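PDB 3KHF: microtubule-associated serine/threonine-protein kinase 3 from Homo sapiens, which is a protein-serine/threonine kinase whose PDZ domain, the part described here, probably binds the C-terminal tails of partner proteins. Local coordinates for residues A[62-67]-A[75-80]. Numbering follows the deposited sequence. Where two conformers were deposited one is given.
Sequences NGESVL and VELLLK
Leu77 reaches out from helix 71-80 and lays its two methyls over the side chains of Val66 and Glu64. The contact packs the longer helix of the PDZ fold against the β-hairpin of strands 57-61 and 64-65, whose type I' turn is at Asn62 and Gly63. The buried surface is small, 116 Å² over both sides, and Leu77 supplies more than half of it.

CD1 of Leu77 packs mainly on CG1 of Val66, at 3.7 Å, while CD2 meets the carboxylate of Glu64. The side chains of Val66 and Leu77 run side by side and point opposite ways. Val66 is buried, and it also packs on Ile58 and Ile61 of strand 57-61. Through Val66, Leu77 is linked to the apolar side chains of that strand.

Glu64 lies at the exposed edge. Its CG lies anti to the backbone N (chi1 177°), and the chain stays extended from there to the carboxylate. It runs roughly perpendicular to the side chain of Leu77 and brings OE2 up to the methyls. The touch is van der Waals in kind.

Leu78, the next residue of the helix, turns to Ile61, Ile85, Phe17 and Leu19 instead. In the turn, Asn62 OD1 accepts a hydrogen bond from Ser86 N of strand 84-90. On the solvent side, Glu64 OE2 rests 3.8 Å from Leu77 CD2.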
loop_
_atom_site.group_PDB
_atom_site.type_symbol
_atom_site.label_atom_id
_atom_site.label_comp_id
_atom_site.label_asym_id
_atom_site.label_seq_id
_atom_site.Cartn_x
_atom_site.Cartn_y
_atom_site.Cartn_z
ATOM N N ASN A 62 -5.947 -8.561 2.030
ATOM C CA ASN A 62 -6.866 -9.687 2.166
ATOM C C ASN A 62 -6.837 -10.288 3.565
ATOM O O ASN A 62 -6.870 -11.511 3.727
ATOM C CB ASN A 62 -6.595 -10.713 1.058
ATOM C CG ASN A 62 -6.859 -10.142 -0.307
ATOM O OD1 ASN A 62 -7.767 -9.310 -0.458
ATOM N ND2 ASN A 62 -6.066 -10.542 -1.302
ATOM N N GLY A 63 -6.773 -9.424 4.577
ATOM C CA GLY A 63 -6.805 -9.817 5.982
ATOM C C GLY A 63 -5.468 -10.217 6.594
ATOM O O GLY A 63 -5.362 -10.397 7.813
ATOM N N GLU A 64 -4.445 -10.356 5.754
ATOM C CA GLU A 64 -3.113 -10.806 6.158
ATOM C C GLU A 64 -2.263 -9.578 6.495
ATOM O O GLU A 64 -2.126 -8.668 5.667
ATOM C CB GLU A 64 -2.462 -11.593 4.998
ATOM C CG GLU A 64 -1.004 -12.084 5.232
ATOM C CD GLU A 64 -0.391 -12.882 4.061
ATOM O OE1 GLU A 64 0.825 -13.215 4.141
ATOM O OE2 GLU A 64 -1.098 -13.208 3.081
ATOM N N SER A 65 -1.643 -9.567 7.671
ATOM C CA SER A 65 -0.669 -8.527 7.993
ATOM C C SER A 65 0.520 -8.559 7.023
ATOM O O SER A 65 1.116 -9.608 6.791
ATOM C CB SER A 65 -0.148 -8.738 9.415
ATOM O OG SER A 65 0.742 -7.720 9.791
ATOM N N VAL A 66 0.874 -7.402 6.474
ATOM C CA VAL A 66 2.022 -7.302 5.568
ATOM C C VAL A 66 3.125 -6.408 6.095
ATOM O O VAL A 66 4.188 -6.352 5.483
ATOM C CB VAL A 66 1.630 -6.883 4.133
ATOM C CG1 VAL A 66 0.723 -7.956 3.512
ATOM C CG2 VAL A 66 0.987 -5.496 4.120
ATOM N N LEU A 67 2.910 -5.752 7.229
ATOM C CA LEU A 67 3.946 -4.969 7.833
ATOM C C LEU A 67 5.186 -5.841 8.074
ATOM O O LEU A 67 5.081 -6.933 8.628
ATOM C CB LEU A 67 3.422 -4.400 9.146
ATOM C CG LEU A 67 4.431 -3.607 9.954
ATOM C CD1 LEU A 67 4.705 -2.345 9.224
ATOM C CD2 LEU A 67 3.923 -3.301 11.359
ATOM N N VAL A 75 4.590 -7.306 -3.413
ATOM C CA VAL A 75 4.285 -7.246 -4.843
ATOM C C VAL A 75 3.657 -8.578 -5.280
ATOM O O VAL A 75 2.661 -8.599 -5.994
ATOM C CB VAL A 75 5.518 -6.837 -5.680
ATOM C CG1 VAL A 75 5.238 -6.990 -7.160
ATOM C CG2 VAL A 75 5.924 -5.415 -5.346
ATOM N N GLU A 76 4.212 -9.695 -4.817
ATOM C CA GLU A 76 3.661 -10.985 -5.201
ATOM C C GLU A 76 2.214 -11.146 -4.715
ATOM O O GLU A 76 1.371 -11.645 -5.455
ATOM C CB GLU A 76 4.525 -12.127 -4.671
ATOM C CG GLU A 76 3.962 -13.494 -4.987
ATOM C CD GLU A 76 4.668 -14.624 -4.302
ATOM O OE1 GLU A 76 5.579 -14.391 -3.485
ATOM O OE2 GLU A 76 4.280 -15.777 -4.562
ATOM N N LEU A 77 1.930 -10.754 -3.474
ATOM C CA LEU A 77 0.561 -10.853 -2.956
ATOM C C LEU A 77 -0.403 -10.057 -3.804
ATOM O O LEU A 77 -1.531 -10.496 -4.057
ATOM C CB LEU A 77 0.476 -10.344 -1.513
ATOM C CG LEU A 77 1.116 -11.227 -0.436
ATOM C CD1 LEU A 77 1.132 -10.528 0.919
ATOM C CD2 LEU A 77 0.445 -12.608 -0.357
ATOM N N LEU A 78 0.036 -8.890 -4.256
ATOM C CA LEU A 78 -0.790 -8.060 -5.122
ATOM C C LEU A 78 -0.965 -8.687 -6.506
ATOM O O LEU A 78 -2.070 -8.764 -7.029
ATOM C CB LEU A 78 -0.180 -6.671 -5.213
ATOM C CG LEU A 78 -0.221 -5.861 -3.906
ATOM C CD1 LEU A 78 0.712 -4.631 -3.930
ATOM C CD2 LEU A 78 -1.640 -5.440 -3.585
ATOM N N LEU A 79 0.119 -9.151 -7.100
ATOM C CA LEU A 79 0.058 -9.794 -8.415
ATOM C C LEU A 79 -0.862 -11.013 -8.454
ATOM O O LEU A 79 -1.539 -11.230 -9.447
ATOM C CB LEU A 79 1.462 -10.208 -8.875
ATOM C CG LEU A 79 2.464 -9.140 -9.325
ATOM C CD1 LEU A 79 3.830 -9.792 -9.597
ATOM C CD2 LEU A 79 1.987 -8.359 -10.540
ATOM N N LYS A 80 -0.902 -11.791 -7.378
ATOM C CA LYS A 80 -1.659 -13.050 -7.325
ATOM C C LYS A 80 -3.090 -12.902 -6.820
ATOM O O LYS A 80 -3.865 -13.861 -6.867
ATOM C CB LYS A 80 -0.917 -14.075 -6.469
ATOM C CG LYS A 80 0.440 -14.454 -7.032
#